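Local coordinates for selenium-binding protein (Sulfolobus tokodaii, PDB 2ECE), which is of unknown function but belongs to the selenium-binding protein family of beta propellers and may bind selenium, at residues P258-T263 and L330-L335; D325-L330 and G452-D457; K264-I269 and I282-Y287; D391-Y396 and A423-G428. One frame throughout, in Å; residues are numbered along the deposited sequence.

Contact 1: P258-T263 and L330-L335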
# COMPACT_ATOMS: atom_id res chain seq x y z
N PRO A 258 -4.76 -2.74 10.27
CA PRO A 258 -5.41 -2.82 11.59
C PRO A 258 -6.78 -2.14 11.43
O PRO A 258 -6.94 -1.30 10.54
CB PRO A 258 -4.50 -1.97 12.48
CG PRO A 258 -3.15 -2.03 11.79
CD PRO A 258 -3.53 -1.94 10.33
N LEU A 259 -7.76 -2.50 12.25
CA LEU A 259 -9.04 -1.79 12.14
C LEU A 259 -8.70 -0.37 12.61
O LEU A 259 -7.76 -0.17 13.38
CB LEU A 259 -10.12 -2.41 13.03
CG LEU A 259 -10.71 -3.75 12.57
CD1 LEU A 259 -12.02 -4.00 13.32
CD2 LEU A 259 -10.97 -3.73 11.08
N HIS A 260 -9.45 0.61 12.13
CA HIS A 260 -9.18 2.00 12.49
C HIS A 260 -9.49 2.35 13.95
O HIS A 260 -8.81 3.19 14.55
CB HIS A 260 -9.94 2.92 11.53
CG HIS A 260 -9.56 2.71 10.09
ND1 HIS A 260 -8.39 3.19 9.55
CD2 HIS A 260 -10.19 2.04 9.10
CE1 HIS A 260 -8.30 2.82 8.28
NE2 HIS A 260 -9.38 2.12 7.98
N ASP A 261 -10.51 1.70 14.50
CA ASP A 261 -10.92 1.91 15.89
C ASP A 261 -9.82 1.31 16.76
O ASP A 261 -9.66 0.09 16.80
CB ASP A 261 -12.23 1.17 16.15
CG ASP A 261 -12.80 1.42 17.54
OD1 ASP A 261 -12.06 1.81 18.46
OD2 ASP A 261 -14.02 1.21 17.70
N PRO A 262 -9.06 2.15 17.49
CA PRO A 262 -7.98 1.63 18.33
C PRO A 262 -8.38 0.73 19.50
O PRO A 262 -7.51 0.10 20.12
CB PRO A 262 -7.27 2.90 18.80
CG PRO A 262 -8.41 3.86 18.94
CD PRO A 262 -9.21 3.60 17.67
N THR A 263 -9.67 0.66 19.81
CA THR A 263 -10.11 -0.20 20.90
C THR A 263 -10.19 -1.63 20.40
O THR A 263 -10.36 -2.58 21.18
CB THR A 263 -11.50 0.21 21.46
OG1 THR A 263 -12.50 0.07 20.44
CG2 THR A 263 -11.47 1.64 21.93
N LEU A 330 -13.02 3.79 6.85
CA LEU A 330 -12.87 4.34 8.20
C LEU A 330 -13.85 3.83 9.26
O LEU A 330 -13.50 3.77 10.44
CB LEU A 330 -12.94 5.87 8.16
CG LEU A 330 -11.64 6.63 7.91
CD1 LEU A 330 -10.70 6.41 9.08
CD2 LEU A 330 -11.00 6.17 6.62
N ASP A 331 -15.06 3.47 8.87
CA ASP A 331 -16.05 2.97 9.82
C ASP A 331 -15.82 1.49 10.11
O ASP A 331 -16.58 0.87 10.84
CB ASP A 331 -17.47 3.16 9.27
CG ASP A 331 -17.63 2.59 7.87
OD1 ASP A 331 -16.76 1.79 7.46
OD2 ASP A 331 -18.62 2.94 7.19
N ASP A 332 -14.76 0.94 9.54
CA ASP A 332 -14.41 -0.46 9.74
C ASP A 332 -15.51 -1.40 9.26
O ASP A 332 -15.55 -2.56 9.66
CB ASP A 332 -14.12 -0.74 11.22
CG ASP A 332 -12.80 -0.14 11.68
OD1 ASP A 332 -11.87 -0.04 10.85
OD2 ASP A 332 -12.69 0.21 12.87
N LYS A 333 -16.38 -0.91 8.38
CA LYS A 333 -17.48 -1.73 7.88
C LYS A 333 -17.13 -2.52 6.62
O LYS A 333 -17.63 -3.63 6.43
CB LYS A 333 -18.71 -0.86 7.63
CG LYS A 333 -19.98 -1.62 7.30
CD LYS A 333 -21.14 -0.68 7.00
CE LYS A 333 -22.43 -1.46 6.79
NZ LYS A 333 -23.58 -0.57 6.43
N PHE A 334 -16.27 -1.97 5.77
CA PHE A 334 -15.92 -2.64 4.52
C PHE A 334 -14.44 -2.92 4.30
O PHE A 334 -13.58 -2.12 4.68
CB PHE A 334 -16.47 -1.84 3.33
CG PHE A 334 -17.98 -1.80 3.28
CD1 PHE A 334 -18.71 -2.95 2.95
CD2 PHE A 334 -18.68 -0.63 3.56
CE1 PHE A 334 -20.10 -2.93 2.92
CE2 PHE A 334 -20.08 -0.60 3.53
CZ PHE A 334 -20.79 -1.75 3.21
N LEU A 335 -14.16 -4.06 3.68
CA LEU A 335 -12.80 -4.49 3.37
C LEU A 335 -12.77 -4.55 1.84
O LEU A 335 -13.60 -5.22 1.23
CB LEU A 335 -12.57 -5.89 3.97
CG LEU A 335 -11.19 -6.42 4.38
CD1 LEU A 335 -11.08 -7.88 3.97
CD2 LEU A 335 -10.07 -5.60 3.76
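Two neighbouring blades of the beta propeller meet here through the loops that follow their first strands. Residues 258-263 lead from strand 250-258 to strand 266-274, and residues 330-335 run from the turn after strand 326-328 into strand 334-339. Asp332 carries the contact. Its carboxylate receives two successive backbone N-H groups through the syn lone pairs of its two oxygens. His260 N donates to Asp332 OD1 at 2.8 Å, with an N-H...O angle of 163°. Asp261 N donates to Asp332 OD2 at 3.1 Å. An alanine in place of Asp332 would lose both acceptors and would probably let the 258-263 loop drift from the next blade. The Leu259 side chain passes obliquely by the same carboxylate, with Leu259 CB 3.7 Å from Asp332 OD1. The plane of the His260 ring is nearly parallel to that of the Asp332 carboxylate, 9° apart. Its NE2 is hydrogen-bonded to Ile328 O, which fixes the ring's rotation. Asp261 turns its own OD1 back into an Asx turn, accepting from Thr263 N at 3.0 Å. Leu330 reaches the His260 ring at about a right angle in a CH-pi contact, with Leu330 CD1 over one face, 4.1 Å from the ring centroid.

Contact 2: D325-L330 and G452-D457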
# COMPACT_ATOMS: atom_id res chain seq x y z
N ASP A 325 -3.42 -5.99 -2.79
CA ASP A 325 -3.68 -4.89 -1.87
C ASP A 325 -5.05 -5.01 -1.20
O ASP A 325 -5.98 -5.60 -1.75
CB ASP A 325 -3.59 -3.54 -2.60
CG ASP A 325 -3.59 -2.35 -1.63
OD1 ASP A 325 -2.85 -2.42 -0.63
OD2 ASP A 325 -4.31 -1.36 -1.86
N ILE A 326 -5.15 -4.44 0.01
CA ILE A 326 -6.40 -4.42 0.77
C ILE A 326 -6.48 -3.07 1.46
O ILE A 326 -5.45 -2.43 1.72
CB ILE A 326 -6.46 -5.54 1.85
CG1 ILE A 326 -5.23 -5.47 2.76
CG2 ILE A 326 -6.60 -6.89 1.19
CD1 ILE A 326 -5.37 -6.28 4.04
N ASP A 327 -7.70 -2.64 1.77
CA ASP A 327 -7.89 -1.36 2.43
C ASP A 327 -9.25 -1.39 3.12
O ASP A 327 -10.21 -1.93 2.57
CB ASP A 327 -7.82 -0.23 1.40
CG ASP A 327 -7.30 1.07 1.99
OD1 ASP A 327 -6.70 1.04 3.08
OD2 ASP A 327 -7.49 2.12 1.35
N ILE A 328 -9.34 -0.82 4.31
CA ILE A 328 -10.57 -0.81 5.09
C ILE A 328 -11.17 0.59 5.20
O ILE A 328 -10.44 1.56 5.43
CB ILE A 328 -10.31 -1.34 6.52
CG1 ILE A 328 -9.65 -2.71 6.46
CG2 ILE A 328 -11.62 -1.39 7.30
CD1 ILE A 328 -9.15 -3.20 7.81
N SER A 329 -12.48 0.70 5.04
CA SER A 329 -13.12 2.02 5.17
C SER A 329 -13.00 2.48 6.62
O SER A 329 -12.89 1.65 7.52
CB SER A 329 -14.60 1.94 4.75
OG SER A 329 -15.29 0.93 5.46
N LEU A 330 -13.02 3.79 6.85
CA LEU A 330 -12.87 4.34 8.20
C LEU A 330 -13.85 3.83 9.26
O LEU A 330 -13.50 3.77 10.44
CB LEU A 330 -12.94 5.87 8.16
CG LEU A 330 -11.64 6.63 7.91
CD1 LEU A 330 -10.70 6.41 9.08
CD2 LEU A 330 -11.00 6.17 6.62
N GLY A 452 -5.80 13.40 4.02
CA GLY A 452 -5.79 12.07 4.61
C GLY A 452 -6.78 11.10 3.98
O GLY A 452 -7.77 11.52 3.39
N ASP A 453 -6.50 9.81 4.10
CA ASP A 453 -7.37 8.78 3.55
C ASP A 453 -7.43 7.58 4.49
O ASP A 453 -7.01 7.66 5.64
CB ASP A 453 -6.89 8.36 2.16
CG ASP A 453 -5.40 8.08 2.12
OD1 ASP A 453 -4.96 7.19 2.87
OD2 ASP A 453 -4.67 8.74 1.35
N ALA A 454 -7.95 6.47 3.98
CA ALA A 454 -8.10 5.26 4.78
C ALA A 454 -6.84 4.46 5.12
O ALA A 454 -6.91 3.52 5.91
CB ALA A 454 -9.12 4.34 4.10
N SER A 455 -5.69 4.80 4.53
CA SER A 455 -4.47 4.06 4.84
C SER A 455 -3.30 4.96 5.20
O SER A 455 -2.18 4.50 5.39
CB SER A 455 -4.06 3.17 3.65
OG SER A 455 -3.45 3.93 2.62
N SER A 456 -3.58 6.26 5.32
CA SER A 456 -2.54 7.23 5.64
C SER A 456 -2.44 7.60 7.11
O SER A 456 -1.37 8.00 7.57
CB SER A 456 -2.77 8.50 4.84
OG SER A 456 -3.94 9.16 5.29
N ASP A 457 -3.55 7.47 7.84
CA ASP A 457 -3.62 7.85 9.25
C ASP A 457 -4.04 6.75 10.21
O ASP A 457 -4.81 5.86 9.86
CB ASP A 457 -4.63 9.00 9.44
CG ASP A 457 -4.18 10.29 8.81
OD1 ASP A 457 -3.75 10.27 7.63
OD2 ASP A 457 -4.27 11.33 9.49
O HOH W 1 -7.26 0.49 6.03
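The first strand of one propeller blade, 326-328, meets the loop 452-457 that follows strand 443-449. That strand pairs with strand 27-33, so both ends of the chain build one blade and close the propeller ring. The tight part of the contact centres on Ala454. Its methyl group points at the strand and sits between a carbonyl and a leucine branch. Ala454 CB is 3.4 Å from Ile328 O, and Leu330 CD2 comes within 3.6 Å of Ala454 CB. Strand 386-388 of a third blade also touches Ala454, through Glu387 and Ile388. The other part is polar and bridged by water. Asp327 turns its CG anti to the backbone N, chi1 -151°, and brings OD1 to 3.4 Å from Ser455 CB. Direct hydrogen bonds between the two segments are absent here, and a water does the bridging. The water accepts from Ile328 N at 3.0 Å. It also lies near two acceptors, Asp327 OD1 and Ala454 O, which compete for its protons. All the touching residues are buried, so the water sits inside the protein. The loop keeps its own shape through an Asx turn at Asp453, and Arg448 forms a salt bridge with that side chain. In the turn, Ser455 N donates to the anti lone pair of Asp453 OD1 at 3.0 Å, with an angle of 160°.

Contact 3: K264-I269 and I282-Y287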
# COMPACT_ATOMS: atom_id res chain seq x y z
N LYS A 264 -10.05 -1.80 19.09
CA LYS A 264 -10.11 -3.11 18.46
C LYS A 264 -8.70 -3.64 18.20
O LYS A 264 -7.93 -3.04 17.45
CB LYS A 264 -10.86 -3.03 17.14
CG LYS A 264 -12.27 -2.46 17.24
CD LYS A 264 -13.24 -3.50 17.76
CE LYS A 264 -14.69 -3.01 17.66
NZ LYS A 264 -14.99 -1.91 18.62
N LEU A 265 -8.37 -4.77 18.79
CA LEU A 265 -7.04 -5.30 18.56
C LEU A 265 -7.01 -6.37 17.51
O LEU A 265 -6.73 -7.54 17.79
CB LEU A 265 -6.41 -5.80 19.85
CG LEU A 265 -5.86 -4.59 20.59
CD1 LEU A 265 -6.83 -4.16 21.67
CD2 LEU A 265 -4.50 -4.94 21.15
N MET A 266 -7.29 -5.94 16.29
CA MET A 266 -7.32 -6.83 15.16
C MET A 266 -7.14 -6.05 13.87
O MET A 266 -7.15 -4.81 13.85
CB MET A 266 -8.64 -7.58 15.12
CG MET A 266 -9.87 -6.68 15.14
SD MET A 266 -11.40 -7.65 14.98
CE MET A 266 -11.43 -8.44 16.59
N GLY A 267 -6.98 -6.81 12.79
CA GLY A 267 -6.80 -6.24 11.48
C GLY A 267 -6.66 -7.36 10.47
O GLY A 267 -6.71 -8.54 10.84
N PHE A 268 -6.46 -7.00 9.21
CA PHE A 268 -6.32 -7.99 8.14
C PHE A 268 -4.98 -7.95 7.43
O PHE A 268 -4.18 -7.01 7.61
CB PHE A 268 -7.41 -7.79 7.08
CG PHE A 268 -8.82 -7.89 7.62
CD1 PHE A 268 -9.44 -6.80 8.21
CD2 PHE A 268 -9.52 -9.10 7.53
CE1 PHE A 268 -10.74 -6.89 8.70
CE2 PHE A 268 -10.83 -9.21 8.02
CZ PHE A 268 -11.44 -8.10 8.61
N ILE A 269 -4.73 -8.98 6.63
CA ILE A 269 -3.53 -9.09 5.82
C ILE A 269 -3.83 -10.07 4.68
O ILE A 269 -4.57 -11.05 4.86
CB ILE A 269 -2.30 -9.60 6.60
CG1 ILE A 269 -1.07 -9.56 5.69
CG2 ILE A 269 -2.52 -11.02 7.09
CD1 ILE A 269 0.25 -9.89 6.38
N ILE A 282 -7.30 -14.00 2.69
CA ILE A 282 -7.25 -12.86 3.59
C ILE A 282 -7.29 -13.44 4.99
O ILE A 282 -8.10 -14.32 5.29
CB ILE A 282 -8.44 -11.92 3.38
CG1 ILE A 282 -8.43 -11.38 1.95
CG2 ILE A 282 -8.39 -10.79 4.40
CD1 ILE A 282 -7.10 -10.74 1.54
N TRP A 283 -6.41 -12.95 5.85
CA TRP A 283 -6.34 -13.44 7.21
C TRP A 283 -6.63 -12.36 8.22
O TRP A 283 -6.21 -11.21 8.06
CB TRP A 283 -4.96 -14.04 7.48
CG TRP A 283 -4.68 -15.29 6.70
CD1 TRP A 283 -4.52 -15.40 5.34
CD2 TRP A 283 -4.50 -16.60 7.23
NE1 TRP A 283 -4.26 -16.71 5.00
CE2 TRP A 283 -4.24 -17.47 6.14
CE3 TRP A 283 -4.53 -17.14 8.52
CZ2 TRP A 283 -4.02 -18.84 6.31
CZ3 TRP A 283 -4.31 -18.51 8.69
CH2 TRP A 283 -4.06 -19.34 7.58
N LEU A 284 -7.36 -12.73 9.27
CA LEU A 284 -7.71 -11.82 10.35
C LEU A 284 -6.81 -12.12 11.54
O LEU A 284 -6.84 -13.23 12.07
CB LEU A 284 -9.17 -12.02 10.76
CG LEU A 284 -9.70 -11.26 11.99
CD1 LEU A 284 -9.72 -9.77 11.69
CD2 LEU A 284 -11.11 -11.75 12.34
N TRP A 285 -5.99 -11.15 11.94
CA TRP A 285 -5.14 -11.34 13.10
C TRP A 285 -5.85 -10.60 14.22
O TRP A 285 -6.38 -9.51 14.00
CB TRP A 285 -3.72 -10.79 12.87
CG TRP A 285 -3.64 -9.44 12.19
CD1 TRP A 285 -3.61 -9.20 10.84
CD2 TRP A 285 -3.51 -8.16 12.82
NE1 TRP A 285 -3.46 -7.86 10.59
CE2 TRP A 285 -3.40 -7.19 11.79
CE3 TRP A 285 -3.47 -7.73 14.15
CZ2 TRP A 285 -3.26 -5.83 12.06
CZ3 TRP A 285 -3.33 -6.37 14.42
CH2 TRP A 285 -3.22 -5.44 13.37
N PHE A 286 -5.87 -11.18 15.42
CA PHE A 286 -6.56 -10.57 16.55
C PHE A 286 -6.02 -11.05 17.89
O PHE A 286 -5.48 -12.15 17.99
CB PHE A 286 -8.06 -10.89 16.45
CG PHE A 286 -8.37 -12.37 16.44
CD1 PHE A 286 -8.74 -13.02 17.61
CD2 PHE A 286 -8.27 -13.11 15.26
CE1 PHE A 286 -9.01 -14.39 17.62
CE2 PHE A 286 -8.53 -14.48 15.25
CZ PHE A 286 -8.90 -15.12 16.44
N TYR A 287 -6.16 -10.21 18.92
CA TYR A 287 -5.68 -10.57 20.26
C TYR A 287 -6.86 -11.04 21.10
O TYR A 287 -7.87 -10.35 21.21
CB TYR A 287 -5.00 -9.37 20.93
CG TYR A 287 -4.33 -9.70 22.24
CD1 TYR A 287 -5.00 -9.50 23.46
CD2 TYR A 287 -3.04 -10.21 22.27
CE1 TYR A 287 -4.37 -9.80 24.67
CE2 TYR A 287 -2.41 -10.51 23.48
CZ TYR A 287 -3.08 -10.30 24.67
OH TYR A 287 -2.46 -10.58 25.87
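The Trp285 indole lies flat across the backbone of the neighbouring strand. Its CG takes the crowded position between the backbone N and the carbonyl carbon, chi1 43°, which folds the rings back over Gly267. Gly267 CA makes a CH-pi contact over the six-membered ring, 3.8 Å from its centroid. A side chain at Gly267 would run into the indole, so the glycine makes room for it. The indole edge is used as well. Trp285 NE1 donates to Phe268 O at 3.2 Å, nearly in the ring plane but from above the carbonyl plane. A leucine at Trp285 would lose this bond and the flat cover over Gly267, and would probably loosen the pairing locally. Phe268 and Leu284 cross obliquely on the opposite side of the sheet. Leu284 CD1 lies over one face of the Phe268 ring, 4.0 Å from its centroid. Ile282 meets the same phenylalanine at about a right angle, with Ile282 CG2 3.7 Å from Phe268 CD2. Phe268 also touches Ile326 and Ile328 of the next blade. Backbone bonds hold the register: Trp285 N reaches Gly267 O at 2.9 Å, and Trp283 N reaches Ile269 O at 2.8 Å with an angle of 174°. These are the second and third strands of a blade, joined as an antiparallel beta hairpin typical of the beta propeller.

Contact 4: D391-Y396 and A423-G428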
# COMPACT_ATOMS: atom_id res chain seq x y z
N ASP A 391 -14.85 9.55 3.83
CA ASP A 391 -16.28 9.33 3.99
C ASP A 391 -16.67 7.95 3.49
O ASP A 391 -17.82 7.53 3.63
CB ASP A 391 -17.12 10.42 3.29
CG ASP A 391 -16.93 10.45 1.78
OD1 ASP A 391 -16.47 9.44 1.19
OD2 ASP A 391 -17.27 11.49 1.16
N GLY A 392 -15.70 7.24 2.91
CA GLY A 392 -15.93 5.89 2.41
C GLY A 392 -16.73 5.71 1.13
O GLY A 392 -17.00 4.57 0.73
N ARG A 393 -17.10 6.80 0.47
CA ARG A 393 -17.90 6.72 -0.75
C ARG A 393 -17.11 6.55 -2.06
O ARG A 393 -17.67 6.08 -3.05
CB ARG A 393 -18.79 7.96 -0.87
CG ARG A 393 -19.71 8.16 0.33
CD ARG A 393 -20.37 9.53 0.30
NE ARG A 393 -21.10 9.80 1.54
CZ ARG A 393 -22.30 9.30 1.83
NH1 ARG A 393 -22.92 8.49 0.97
NH2 ARG A 393 -22.87 9.58 2.99
N ARG A 394 -15.83 6.91 -2.06
CA ARG A 394 -15.03 6.82 -3.27
C ARG A 394 -13.78 5.94 -3.10
O ARG A 394 -13.06 6.05 -2.10
CB ARG A 394 -14.61 8.22 -3.73
CG ARG A 394 -15.79 9.19 -3.90
CD ARG A 394 -15.33 10.64 -4.03
NE ARG A 394 -14.77 11.16 -2.78
CZ ARG A 394 -15.49 11.50 -1.72
NH1 ARG A 394 -16.82 11.40 -1.74
NH2 ARG A 394 -14.89 11.97 -0.63
N VAL A 395 -13.53 5.07 -4.08
CA VAL A 395 -12.37 4.20 -4.06
C VAL A 395 -11.55 4.48 -5.31
O VAL A 395 -12.05 4.39 -6.43
CB VAL A 395 -12.76 2.70 -4.06
CG1 VAL A 395 -11.50 1.84 -3.94
CG2 VAL A 395 -13.72 2.40 -2.92
N TYR A 396 -10.29 4.86 -5.12
CA TYR A 396 -9.41 5.16 -6.25
C TYR A 396 -8.59 3.90 -6.52
O TYR A 396 -8.16 3.22 -5.59
CB TYR A 396 -8.54 6.36 -5.91
CG TYR A 396 -9.35 7.62 -5.70
CD1 TYR A 396 -9.74 8.41 -6.78
CD2 TYR A 396 -9.78 8.00 -4.42
CE1 TYR A 396 -10.53 9.55 -6.59
CE2 TYR A 396 -10.57 9.14 -4.22
CZ TYR A 396 -10.94 9.90 -5.31
OH TYR A 396 -11.69 11.04 -5.13
N ALA A 423 -18.59 3.72 -3.97
CA ALA A 423 -18.98 2.69 -3.02
C ALA A 423 -20.22 3.08 -2.24
O ALA A 423 -20.36 4.23 -1.80
CB ALA A 423 -17.83 2.39 -2.07
N ASN A 424 -21.11 2.12 -2.06
CA ASN A 424 -22.36 2.34 -1.34
C ASN A 424 -22.20 2.06 0.15
O ASN A 424 -21.86 0.94 0.54
CB ASN A 424 -23.46 1.44 -1.92
CG ASN A 424 -24.84 1.80 -1.40
OD1 ASN A 424 -25.05 1.89 -0.19
ND2 ASN A 424 -25.78 2.00 -2.31
N PRO A 425 -22.44 3.07 0.99
CA PRO A 425 -22.32 2.91 2.45
C PRO A 425 -23.09 1.72 3.02
O PRO A 425 -22.80 1.27 4.13
CB PRO A 425 -22.82 4.26 2.98
CG PRO A 425 -23.73 4.77 1.87
CD PRO A 425 -22.94 4.41 0.65
N SER A 426 -24.05 1.20 2.27
CA SER A 426 -24.82 0.06 2.75
C SER A 426 -24.68 -1.15 1.84
O SER A 426 -25.56 -2.01 1.79
CB SER A 426 -26.30 0.43 2.90
OG SER A 426 -26.47 1.45 3.87
N GLY A 427 -23.56 -1.22 1.13
CA GLY A 427 -23.33 -2.34 0.24
C GLY A 427 -23.52 -1.98 -1.22
O GLY A 427 -24.60 -1.57 -1.63
N GLY A 428 -22.45 -2.13 -2.01
CA GLY A 428 -22.52 -1.81 -3.43
C GLY A 428 -21.26 -1.15 -3.96
O GLY A 428 -20.68 -0.29 -3.29
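Ala423 forms the centre of the contact with the turn ahead of strand 394-398. Ala423 N donates to Arg393 O at 2.7 Å, with an N-H...O angle of 161°. The donor stands above the carbonyl plane and does not follow a lone pair. The Ala423 methyl group points back at the same segment, where Ala423 CB lies 3.6 Å from Gly392 O. Val395 is more distant, with Val395 CG2 4.2 Å from Ala423 CB. Tyr336 of the adjacent blade touches both of these side chains. Nearer the surface, Arg393 extends from CG to NE and crosses Pro425 obliquely. Arg393 NH1 comes to 3.9 Å from Pro425 CG.

The next shell shapes both backbones. Asp391 OD1 accepts from Arg393 N at 2.8 Å in an Asx turn. Gly392 has positive phi, which suits a glycine. Arg394, which takes no part in the contact, grips Asp391 end-on through one oxygen, with Arg394 NH1 2.9 Å and Arg394 NH2 3.0 Å from Asp391 OD2. A second carboxylate, Glu25, forms a salt bridge with Arg394 NE and also bonds Tyr396 OH. These two acids would probably offset the charge of Arg394. On the other segment, Asn424 to Gly427 form a type I beta turn. Asn424 OD1 adds an Asx turn by accepting from Ser426 N at 2.7 Å through an in-plane lone pair. The turn before strand 394-398 thus meets the turn after its antiparallel neighbour 417-423, at one end of a four-stranded antiparallel blade of the beta propeller.

The chain forms seven antiparallel sheets, as in a seven-bladed beta propeller, and the four contacts sample several of them. Contacts 1 and 2 are closest, with centres 9 Å apart; they share Leu330 and reach one sheet through strands 326-328 and 334-339. Contact 3 lies within the preceding blade, its centre 10 Å from that of contact 1, and falls between that contact's segments in sequence. Contact 4 belongs to the following blade and comes between 325-330 and 452-457. It touches contact 1 through Lys333 and Phe334. Contacts 3 and 4 stay apart, with centres 22 Å from each other. Contacts 3 and 4 lie within blades, contact 1 ties consecutive blades, and contact 2 brings the C-terminal loop onto the 326-363 blade.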